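Local coordinates for putative uncharacterized protein lp_3323 (Lactobacillus plantarum, PDB 3DC7) that is of unknown function but is probably a GDSL-like hydrolase that cleaves ester bonds, at residues V19-P24 and S218-H223; D70-R75 and I86-G91; N153-G156 and D161-A164. One frame throughout, in Å; residues are numbered along the deposited sequence.

Contact 1: residues V19-P24 and S218-H223; sequences VSFKRP and SFLDSH
Asp221 takes hold of Val19 by a single polar bond: the backbone N of Val19 donates to OD1 of Asp221 at 3.1 Å, nearly straight at 166°, with the donor lying close to the line of the carboxylate's C-O bond. With its CG on the backbone-N side and anti to the carbonyl carbon (chi1 -70°), the aspartate reaches off the last turns of helix 206-223 to meet the incoming chain. The same OD1 also accepts from Gln217 NE2, one turn back on the helix, and that amide nitrogen in turn bonds Val19 O, so both backbone polar groups of Val19 are served from one helix.

The rest is van der Waals contact. The two methyls of Val19 meet different atoms of Leu220: CG2 its carbonyl O at 3.3 Å, and CG1, anti to the backbone N (chi1 -176°), its CB at 3.9 Å, an apolar pair in which the two side chains cross at about a right angle. Further along, Leu220 CD1 comes to the edge of the Phe21 ring, near its plane, at 4.2 Å from CE2. That ring is also stacked on Phe85 and meets Trp50 edge-to-face, while Leu220 touches both of these residues too. His223 O bonds Lys215 NZ of the third subunit, another copy of this protein.

With an alanine here instead of Asp221, the N-H of Val19 would probably lose its acceptor and Gln217 NE2 one of its two, leaving the Gln217 bond to Val19 O to hold the chain.

The chemistry pairs a buried greasy cluster with a polar grip on main-chain atoms: the segment leading into strand 24-28 is fixed to the C-terminal helix through its backbone at Val19 and through its side chains at Val19 and Phe21.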
loop_
_atom_site.group_PDB
_atom_site.type_symbol
_atom_site.label_atom_id
_atom_site.label_comp_id
_atom_site.label_asym_id
_atom_site.label_seq_id
_atom_site.Cartn_x
_atom_site.Cartn_y
_atom_site.Cartn_z
ATOM N N VAL A 19 -1.322 19.464 3.081
ATOM C CA VAL A 19 0.086 19.350 3.437
ATOM C C VAL A 19 0.910 20.335 2.609
ATOM O O VAL A 19 0.824 20.343 1.374
ATOM C CB VAL A 19 0.607 17.900 3.295
ATOM C CG1 VAL A 19 2.045 17.796 3.756
ATOM C CG2 VAL A 19 -0.235 16.967 4.124
ATOM N N SER A 20 1.662 21.187 3.309
ATOM C CA SER A 20 2.645 22.078 2.687
ATOM C C SER A 20 3.873 22.205 3.585
ATOM O O SER A 20 3.796 21.935 4.782
ATOM C CB SER A 20 2.041 23.461 2.390
ATOM O OG SER A 20 1.630 24.111 3.581
ATOM N N PHE A 21 5.005 22.592 2.997
ATOM C CA PHE A 21 6.254 22.804 3.742
ATOM C C PHE A 21 6.906 24.114 3.299
ATOM O O PHE A 21 6.688 24.564 2.174
ATOM C CB PHE A 21 7.230 21.645 3.508
ATOM C CG PHE A 21 6.657 20.300 3.819
ATOM C CD1 PHE A 21 6.634 19.827 5.129
ATOM C CD2 PHE A 21 6.129 19.508 2.803
ATOM C CE1 PHE A 21 6.100 18.588 5.422
ATOM C CE2 PHE A 21 5.599 18.265 3.079
ATOM C CZ PHE A 21 5.582 17.797 4.389
ATOM N N LYS A 22 7.711 24.712 4.170
ATOM C CA LYS A 22 8.317 26.015 3.872
ATOM C C LYS A 22 9.731 25.910 3.304
ATOM O O LYS A 22 10.157 26.785 2.573
ATOM C CB LYS A 22 8.321 26.910 5.119
ATOM C CG LYS A 22 6.933 27.087 5.767
ATOM C CD LYS A 22 6.988 27.809 7.143
ATOM C CE LYS A 22 7.866 27.088 8.196
ATOM N NZ LYS A 22 7.653 25.606 8.305
ATOM N N ARG A 23 10.448 24.840 3.648
ATOM C CA ARG A 23 11.848 24.663 3.262
ATOM C C ARG A 23 12.129 23.248 2.754
ATOM O O ARG A 23 12.951 22.521 3.341
ATOM C CB ARG A 23 12.775 24.996 4.443
ATOM C CG ARG A 23 12.875 26.491 4.765
ATOM C CD ARG A 23 13.649 26.776 6.060
ATOM N NE ARG A 23 13.306 25.875 7.164
ATOM C CZ ARG A 23 12.258 26.025 7.971
ATOM N NH1 ARG A 23 11.420 27.049 7.814
ATOM N NH2 ARG A 23 12.046 25.142 8.937
ATOM N N PRO A 24 11.454 22.845 1.654
ATOM C CA PRO A 24 11.680 21.491 1.134
ATOM C C PRO A 24 13.054 21.345 0.496
ATOM O O PRO A 24 13.614 22.322 -0.013
ATOM C CB PRO A 24 10.605 21.343 0.063
ATOM C CG PRO A 24 10.343 22.747 -0.403
ATOM C CD PRO A 24 10.485 23.596 0.832
ATOM N N SER A 218 -1.299 14.260 -3.195
ATOM C CA SER A 218 -2.250 13.266 -2.687
ATOM C C SER A 218 -1.577 12.394 -1.654
ATOM O O SER A 218 -2.138 12.146 -0.595
ATOM C CB SER A 218 -2.765 12.359 -3.802
ATOM O OG SER A 218 -3.591 13.072 -4.685
ATOM N N PHE A 219 -0.374 11.932 -1.983
ATOM C CA PHE A 219 0.378 11.038 -1.116
ATOM C C PHE A 219 0.708 11.721 0.218
ATOM O O PHE A 219 0.566 11.127 1.285
ATOM C CB PHE A 219 1.653 10.542 -1.818
ATOM C CG PHE A 219 2.360 9.445 -1.070
ATOM C CD1 PHE A 219 1.985 8.122 -1.240
ATOM C CD2 PHE A 219 3.375 9.739 -0.177
ATOM C CE1 PHE A 219 2.616 7.112 -0.543
ATOM C CE2 PHE A 219 4.015 8.727 0.532
ATOM C CZ PHE A 219 3.631 7.411 0.343
ATOM N N LEU A 220 1.132 12.971 0.145
ATOM C CA LEU A 220 1.479 13.737 1.335
ATOM C C LEU A 220 0.267 13.942 2.234
ATOM O O LEU A 220 0.368 13.788 3.458
ATOM C CB LEU A 220 2.109 15.084 0.963
ATOM C CG LEU A 220 3.480 15.033 0.290
ATOM C CD1 LEU A 220 3.844 16.413 -0.213
ATOM C CD2 LEU A 220 4.560 14.534 1.250
ATOM N N ASP A 221 -0.871 14.274 1.623
ATOM C CA ASP A 221 -2.141 14.447 2.335
ATOM C C ASP A 221 -2.569 13.192 3.099
ATOM O O ASP A 221 -3.163 13.295 4.166
ATOM C CB ASP A 221 -3.253 14.872 1.364
ATOM C CG ASP A 221 -3.072 16.300 0.835
ATOM O OD1 ASP A 221 -2.215 17.039 1.357
ATOM O OD2 ASP A 221 -3.798 16.696 -0.107
ATOM N N SER A 222 -2.249 12.018 2.553
ATOM C CA SER A 222 -2.685 10.733 3.098
ATOM C C SER A 222 -1.675 10.106 4.054
ATOM O O SER A 222 -1.957 9.071 4.664
ATOM C CB SER A 222 -2.964 9.747 1.957
ATOM O OG SER A 222 -3.722 10.367 0.924
ATOM N N HIS A 223 -0.500 10.717 4.192
ATOM C CA HIS A 223 0.552 10.118 5.006
ATOM C C HIS A 223 1.115 11.023 6.095
ATOM O O HIS A 223 1.723 10.520 7.045
ATOM C CB HIS A 223 1.679 9.567 4.118
ATOM C CG HIS A 223 1.366 8.231 3.523
ATOM N ND1 HIS A 223 0.465 8.067 2.489
ATOM C CD2 HIS A 223 1.815 6.992 3.828
ATOM C CE1 HIS A 223 0.368 6.785 2.190
ATOM N NE2 HIS A 223 1.181 6.112 2.984
#

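Contact 2: residues D70-R75 and I86-G91; sequences DAMAVR and IAVFGG
Met72, present as selenomethionine, reaches from the start of the short helix 72-75 onto Val88, Phe89 and Gly90. Its chain leaves the backbone with CG anti to the carbonyl carbon and runs out fully extended at the next bond (chi2 -179°), then bends at the last one (chi3 -135°), which turns the methyl toward Gly90 and the Phe89 carbonyl. CE lies 3.8 Å from Gly90 CA and 4.0 Å from the carbonyl O of Phe89. SE, one atom further back, is 4.2 Å from Val88 CG1, the two side chains running past each other in opposite directions.

The valine presents CG1 because that branch is anti to its backbone N (chi1 -179°). A CB on Gly90 would point toward Met72 and collide with SE, so the missing side chain is what lets the selenium pack here.

The strand is the middle one of the five-stranded parallel sheet, order 2-1-3-4-5, of the SGNH hydrolase fold. Gly91, the N-cap of the next helix, probably opens the conserved glycine-asparagine block of SGNH hydrolases, whose asparagine helps to form the oxyanion hole in relatives.

On the helix side, Ala71 is the N-cap, and its O accepts from both Val74 N and Arg75 N. Arg75 turns back toward the start of the segment, its guanidinium edge to Asp70: NE donates to Asp70 O at 2.9 Å, with the acceptor in the guanidinium plane but the donor above the carbonyl plane. Its NH1 bonds Leu58 O, and its NH2 bonds Ser63 OG, which also meets Asp70 O.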
loop_
_atom_site.group_PDB
_atom_site.type_symbol
_atom_site.label_atom_id
_atom_site.label_comp_id
_atom_site.label_asym_id
_atom_site.label_seq_id
_atom_site.Cartn_x
_atom_site.Cartn_y
_atom_site.Cartn_z
ATOM N N ASP A 70 27.684 10.396 -9.555
ATOM C CA ASP A 70 27.276 11.410 -8.572
ATOM C C ASP A 70 26.390 10.855 -7.466
ATOM O O ASP A 70 25.278 11.361 -7.253
ATOM C CB ASP A 70 26.527 12.561 -9.265
ATOM C CG ASP A 70 27.436 13.421 -10.113
ATOM O OD1 ASP A 70 27.248 13.455 -11.358
ATOM O OD2 ASP A 70 28.341 14.061 -9.533
ATOM N N ALA A 71 26.875 9.820 -6.778
ATOM C CA ALA A 71 26.093 9.062 -5.794
ATOM C C ALA A 71 25.219 9.903 -4.869
ATOM O O ALA A 71 25.730 10.661 -4.055
ATOM C CB ALA A 71 27.024 8.196 -4.955
HETATM N N MSE A 72 23.914 9.745 -4.966
HETATM C CA MSE A 72 23.005 10.340 -3.971
HETATM C C MSE A 72 23.290 9.868 -2.538
HETATM O O MSE A 72 22.998 10.579 -1.565
HETATM C CB MSE A 72 21.552 10.062 -4.324
HETATM C CG MSE A 72 21.050 10.826 -5.535
HETATM SE SE MSE A 72 19.151 10.426 -5.903
HETATM C CE MSE A 72 19.307 10.184 -7.841
ATOM N N ALA A 73 23.864 8.687 -2.414
ATOM C CA ALA A 73 24.236 8.145 -1.106
ATOM C C ALA A 73 25.389 8.909 -0.450
ATOM O O ALA A 73 25.687 8.692 0.724
ATOM C CB ALA A 73 24.540 6.661 -1.202
ATOM N N VAL A 74 26.028 9.808 -1.201
ATOM C CA VAL A 74 26.941 10.793 -0.615
ATOM C C VAL A 74 26.399 12.224 -0.734
ATOM O O VAL A 74 26.513 13.012 0.198
ATOM C CB VAL A 74 28.418 10.680 -1.149
ATOM C CG1 VAL A 74 28.486 10.699 -2.645
ATOM C CG2 VAL A 74 29.280 11.806 -0.581
ATOM N N ARG A 75 25.774 12.547 -1.862
ATOM C CA ARG A 75 25.308 13.915 -2.098
ATOM C C ARG A 75 24.248 14.413 -1.109
ATOM O O ARG A 75 24.053 15.624 -0.967
ATOM C CB ARG A 75 24.787 14.071 -3.524
ATOM C CG ARG A 75 25.864 14.028 -4.565
ATOM C CD ARG A 75 25.370 14.594 -5.894
ATOM N NE ARG A 75 24.199 13.899 -6.441
ATOM C CZ ARG A 75 22.967 14.385 -6.420
ATOM N NH1 ARG A 75 22.733 15.569 -5.874
ATOM N NH2 ARG A 75 21.966 13.698 -6.956
ATOM N N ILE A 86 12.256 16.424 3.224
ATOM C CA ILE A 86 13.228 15.844 2.310
ATOM C C ILE A 86 12.586 14.798 1.412
ATOM O O ILE A 86 12.003 13.821 1.885
ATOM C CB ILE A 86 14.454 15.244 3.053
ATOM C CG1 ILE A 86 15.193 16.349 3.820
ATOM C CG2 ILE A 86 15.398 14.542 2.059
ATOM C CD1 ILE A 86 15.990 15.855 5.034
ATOM N N ALA A 87 12.711 15.019 0.113
ATOM C CA ALA A 87 12.254 14.077 -0.888
ATOM C C ALA A 87 13.447 13.516 -1.676
ATOM O O ALA A 87 14.347 14.263 -2.089
ATOM C CB ALA A 87 11.276 14.752 -1.815
ATOM N N VAL A 88 13.457 12.198 -1.859
ATOM C CA VAL A 88 14.453 11.544 -2.703
ATOM C C VAL A 88 13.778 10.877 -3.890
ATOM O O VAL A 88 12.865 10.061 -3.726
ATOM C CB VAL A 88 15.305 10.521 -1.927
ATOM C CG1 VAL A 88 16.349 9.874 -2.846
ATOM C CG2 VAL A 88 15.958 11.188 -0.716
ATOM N N PHE A 89 14.230 11.240 -5.082
ATOM C CA PHE A 89 13.625 10.766 -6.314
ATOM C C PHE A 89 14.719 10.113 -7.179
ATOM O O PHE A 89 15.338 10.754 -8.030
ATOM C CB PHE A 89 12.938 11.951 -7.005
ATOM C CG PHE A 89 11.979 11.571 -8.112
ATOM C CD1 PHE A 89 12.081 10.355 -8.780
ATOM C CD2 PHE A 89 11.010 12.465 -8.514
ATOM C CE1 PHE A 89 11.222 10.036 -9.811
ATOM C CE2 PHE A 89 10.136 12.156 -9.556
ATOM C CZ PHE A 89 10.240 10.943 -10.201
ATOM N N GLY A 90 14.977 8.835 -6.933
ATOM C CA GLY A 90 16.080 8.148 -7.597
ATOM C C GLY A 90 15.840 6.677 -7.879
ATOM O O GLY A 90 14.821 6.113 -7.463
ATOM N N GLY A 91 16.784 6.066 -8.599
ATOM C CA GLY A 91 16.722 4.650 -8.938
ATOM C C GLY A 91 16.632 4.355 -10.430
ATOM O O GLY A 91 17.014 3.265 -10.869
#

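Contact 3: residues N153-G156 and D161-A164; sequences NGLG and DYEA
Asn153 and Tyr162 meet through their polar ends, ND2 donating to OH at 3.1 Å. The bond is bent, 137° at the hydrogen, although the oxygen lies in the plane of the amide. Amide and ring stand 78° apart, the two side chains crossing at about a right angle. Neither atom depends on this bond alone: ND2 has its stronger partner in Tyr95 O, and the tyrosine OH its stronger partner in Gln99 O.

The other end of the amide organises its own loop. OD1 accepts from Leu155 N, two residues on, at 3.0 Å, an Asx turn; the donor stands well above the carbonyl plane. Tyr157 N is a further donor to OD1. Asn153 CG takes the crowded position between backbone N and carbonyl carbon (chi1 68°), bringing OD1 back over the chain. Gly156 N bonds Asn153 O at 2.9 Å, closing a type I turn.

Beyond the hydrogen bonds there is only a loose van der Waals touch across the contact, Leu155 CD1 to Tyr162 OH at 4.2 Å, while the ring also meets Phe112.

The chemistry implies a polar junction: one asparagine shapes the turn with its oxygen and, with its nitrogen, ties it to helix 159-173 and to Tyr95 on helix 92-96.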
loop_
_atom_site.group_PDB
_atom_site.type_symbol
_atom_site.label_atom_id
_atom_site.label_comp_id
_atom_site.label_asym_id
_atom_site.label_seq_id
_atom_site.Cartn_x
_atom_site.Cartn_y
_atom_site.Cartn_z
ATOM N N ASN A 153 17.978 -4.287 -18.156
ATOM C CA ASN A 153 19.178 -3.466 -18.383
ATOM C C ASN A 153 20.375 -4.343 -18.784
ATOM O O ASN A 153 20.214 -5.540 -18.943
ATOM C CB ASN A 153 19.499 -2.596 -17.155
ATOM C CG ASN A 153 19.940 -3.408 -15.940
ATOM O OD1 ASN A 153 20.178 -4.620 -16.022
ATOM N ND2 ASN A 153 20.054 -2.734 -14.798
ATOM N N GLY A 154 21.563 -3.758 -18.951
ATOM C CA GLY A 154 22.757 -4.517 -19.362
ATOM C C GLY A 154 23.216 -5.621 -18.407
ATOM O O GLY A 154 23.972 -6.524 -18.795
ATOM N N LEU A 155 22.758 -5.564 -17.159
ATOM C CA LEU A 155 23.096 -6.582 -16.178
ATOM C C LEU A 155 21.997 -7.632 -16.122
ATOM O O LEU A 155 22.074 -8.574 -15.346
ATOM C CB LEU A 155 23.285 -5.956 -14.795
ATOM C CG LEU A 155 24.251 -4.785 -14.686
ATOM C CD1 LEU A 155 24.149 -4.204 -13.299
ATOM C CD2 LEU A 155 25.690 -5.215 -15.002
ATOM N N GLY A 156 20.958 -7.449 -16.925
ATOM C CA GLY A 156 19.865 -8.411 -16.988
ATOM C C GLY A 156 18.790 -8.313 -15.922
ATOM O O GLY A 156 17.927 -9.183 -15.861
ATOM N N ASP A 161 12.969 -4.852 -10.218
ATOM C CA ASP A 161 13.911 -5.379 -9.202
ATOM C C ASP A 161 14.498 -4.257 -8.349
ATOM O O ASP A 161 14.694 -4.420 -7.145
ATOM C CB ASP A 161 15.024 -6.184 -9.853
ATOM C CG ASP A 161 14.524 -7.468 -10.462
ATOM O OD1 ASP A 161 13.690 -8.136 -9.815
ATOM O OD2 ASP A 161 14.950 -7.816 -11.587
ATOM N N TYR A 162 14.756 -3.109 -8.985
ATOM C CA TYR A 162 15.228 -1.909 -8.282
ATOM C C TYR A 162 14.106 -1.266 -7.481
ATOM O O TYR A 162 14.275 -0.882 -6.332
ATOM C CB TYR A 162 15.810 -0.913 -9.280
ATOM C CG TYR A 162 17.090 -1.391 -9.928
ATOM C CD1 TYR A 162 17.070 -2.361 -10.931
ATOM C CD2 TYR A 162 18.320 -0.874 -9.543
ATOM C CE1 TYR A 162 18.241 -2.798 -11.520
ATOM C CE2 TYR A 162 19.496 -1.310 -10.134
ATOM C CZ TYR A 162 19.444 -2.267 -11.120
ATOM O OH TYR A 162 20.598 -2.701 -11.705
ATOM N N GLU A 163 12.954 -1.160 -8.109
ATOM C CA GLU A 163 11.726 -0.724 -7.457
ATOM C C GLU A 163 11.419 -1.536 -6.174
ATOM O O GLU A 163 11.072 -0.958 -5.155
ATOM C CB GLU A 163 10.586 -0.774 -8.484
ATOM C CG GLU A 163 9.181 -0.690 -7.910
ATOM C CD GLU A 163 8.872 0.684 -7.341
ATOM O OE1 GLU A 163 9.591 1.647 -7.698
ATOM O OE2 GLU A 163 7.918 0.789 -6.537
ATOM N N ALA A 164 11.599 -2.856 -6.213
ATOM C CA ALA A 164 11.418 -3.704 -5.024
ATOM C C ALA A 164 12.476 -3.468 -3.938
ATOM O O ALA A 164 12.162 -3.503 -2.740
ATOM C CB ALA A 164 11.374 -5.180 -5.409
#

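Overall arrangement
Contact 2 is central and fully buried, about 8 Å from the chain's centre to its own; it has no hydrogen bond across its segments and rests on van der Waals packing against the middle strand of the sheet. The centres of contacts 1 and 3 sit about 15 and 16 Å out, on opposite sides, and each adds one hydrogen bond: to a backbone N in contact 1, between side chains in contact 3. Contact 1, buried near neighbouring subunits, joins the two ends of the chain, so the other two are nested within it. Contact 3, with an exposed Leu155, ties a local turn to the following helix. Strand 85-89 links contacts 1 and 2, since Phe85 packs on Phe21 and Leu220.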